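Local coordinates for surface presentation of antigens protein SpaK (Salmonella typhimurium, PDB 2FM8) that acts as a type III secretion chaperone, storing effectors such as SipA, SopA, SopE and SopE2 in the bacterial cytoplasm in a secretion-competent state, at residues A[70-73]-A[74-78]. Residues are numbered along the deposited sequence; the frame is centred on the assembly and turned at random.
Sequences AYEI and LMTIM
Tyr71 has its CG trans to the main-chain nitrogen (chi1 -177°) and Met75 is bent at both chi2 and chi3 (chi3 83°), which brings the phenol ring and the thioether together one helical turn apart. Met75 CG sits over the centre of one ring face, 4.2 Å from the centroid of the Tyr71 ring, in a CH-pi contact. The sulfur then runs on over the same face toward the hydroxyl end, so that Met75 SD lies 3.8 Å from Tyr71 CZ. The line from Met75 SD to the ring centroid is 31° off the ring normal, an oblique Met-aromatic contact. Beyond it the methyl Met75 CE ends 4.0 Å from Tyr71 CE1.

Beneath this pair, the turn is closed by regular i to i+4 bonds, among them Met75 N to Tyr71 O at 2.9 Å. Glu72 O is gripped twice by Thr76, by its N at 3.1 Å and its OG1 at 2.7 Å, the two donors arriving from opposite faces of the carbonyl plane. The threonine hydroxyl is thus turned back onto the helix, while Glu72 OE2 hydrogen-bonds Ser132 OG in helix 112-132. Ile73 and Ile77 pack on Phe129 of that helix, and Leu74 meets Leu74 of a second copy of the protein, consistent with the dimers that class I secretion chaperones form.

The chemistry differs around the helix: dispersion and weak sulfur-aromatic attraction link Tyr71 to Met75, whereas at Thr76 a hydroxyl satisfies itself on a main-chain carbonyl and probably limits its own rotation.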
loop_
_atom_site.group_PDB
_atom_site.type_symbol
_atom_site.label_atom_id
_atom_site.label_comp_id
_atom_site.label_asym_id
_atom_site.label_seq_id
_atom_site.Cartn_x
_atom_site.Cartn_y
_atom_site.Cartn_z
ATOM N N ALA A 70 -6.709 0.543 -6.043
ATOM C CA ALA A 70 -6.549 0.993 -4.667
ATOM C C ALA A 70 -7.200 2.342 -4.376
ATOM O O ALA A 70 -7.750 2.527 -3.287
ATOM C CB ALA A 70 -5.095 1.009 -4.253
ATOM N N TYR A 71 -7.187 3.267 -5.325
ATOM C CA TYR A 71 -7.842 4.561 -5.099
ATOM C C TYR A 71 -9.357 4.463 -4.921
ATOM O O TYR A 71 -9.948 5.046 -4.010
ATOM C CB TYR A 71 -7.555 5.474 -6.276
ATOM C CG TYR A 71 -8.117 6.861 -6.149
ATOM C CD1 TYR A 71 -7.903 7.637 -4.985
ATOM C CD2 TYR A 71 -8.857 7.410 -7.187
ATOM C CE1 TYR A 71 -8.416 8.927 -4.884
ATOM C CE2 TYR A 71 -9.363 8.680 -7.101
ATOM C CZ TYR A 71 -9.139 9.441 -5.966
ATOM O OH TYR A 71 -9.634 10.710 -5.961
ATOM N N GLU A 72 -9.991 3.721 -5.821
ATOM C CA GLU A 72 -11.425 3.471 -5.725
ATOM C C GLU A 72 -11.773 2.763 -4.406
ATOM O O GLU A 72 -12.805 3.036 -3.782
ATOM C CB GLU A 72 -11.889 2.666 -6.954
ATOM C CG GLU A 72 -13.328 2.158 -6.861
ATOM C CD GLU A 72 -13.783 1.463 -8.160
ATOM O OE1 GLU A 72 -13.230 1.769 -9.216
ATOM O OE2 GLU A 72 -14.674 0.617 -8.114
ATOM N N ILE A 73 -10.915 1.854 -3.984
ATOM C CA ILE A 73 -11.141 1.133 -2.742
ATOM C C ILE A 73 -11.018 2.072 -1.555
ATOM O O ILE A 73 -11.869 2.079 -0.665
ATOM C CB ILE A 73 -10.200 -0.078 -2.646
ATOM C CG1 ILE A 73 -10.615 -1.152 -3.681
ATOM C CG2 ILE A 73 -10.143 -0.658 -1.231
ATOM C CD1 ILE A 73 -11.928 -1.883 -3.365
ATOM N N LEU A 74 -9.980 2.899 -1.557
ATOM C CA LEU A 74 -9.811 3.888 -0.497
ATOM C C LEU A 74 -10.982 4.899 -0.393
ATOM O O LEU A 74 -11.429 5.211 0.713
ATOM C CB LEU A 74 -8.482 4.586 -0.652
ATOM C CG LEU A 74 -7.415 4.521 0.434
ATOM C CD1 LEU A 74 -7.460 3.350 1.362
ATOM C CD2 LEU A 74 -6.046 4.678 -0.215
ATOM N N MET A 75 -11.464 5.407 -1.531
ATOM C CA MET A 75 -12.632 6.292 -1.529
ATOM C C MET A 75 -13.821 5.624 -0.904
ATOM O O MET A 75 -14.557 6.243 -0.122
ATOM C CB MET A 75 -13.076 6.654 -2.944
ATOM C CG MET A 75 -12.046 7.234 -3.861
ATOM S SD MET A 75 -12.491 8.917 -4.315
ATOM C CE MET A 75 -11.735 9.364 -2.761
ATOM N N THR A 76 -14.043 4.366 -1.289
ATOM C CA THR A 76 -15.111 3.578 -0.708
ATOM C C THR A 76 -14.962 3.451 0.835
ATOM O O THR A 76 -15.913 3.659 1.577
ATOM C CB THR A 76 -15.226 2.190 -1.380
ATOM O OG1 THR A 76 -15.177 2.320 -2.812
ATOM C CG2 THR A 76 -16.532 1.525 -0.997
ATOM N N ILE A 77 -13.785 3.073 1.300
ATOM C CA ILE A 77 -13.481 3.022 2.731
ATOM C C ILE A 77 -13.787 4.381 3.418
ATOM O O ILE A 77 -14.485 4.448 4.463
ATOM C CB ILE A 77 -11.977 2.600 2.956
ATOM C CG1 ILE A 77 -11.765 1.092 2.658
ATOM C CG2 ILE A 77 -11.507 2.863 4.359
ATOM C CD1 ILE A 77 -12.491 0.151 3.613
ATOM N N MET A 78 -13.316 5.456 2.804
ATOM C CA MET A 78 -13.451 6.785 3.411
ATOM C C MET A 78 -14.878 7.304 3.488
ATOM O O MET A 78 -15.154 8.216 4.282
ATOM C CB MET A 78 -12.556 7.790 2.729
ATOM C CG MET A 78 -11.122 7.453 2.970
ATOM S SD MET A 78 -9.992 8.583 2.172
ATOM C CE MET A 78 -10.308 10.076 3.115
#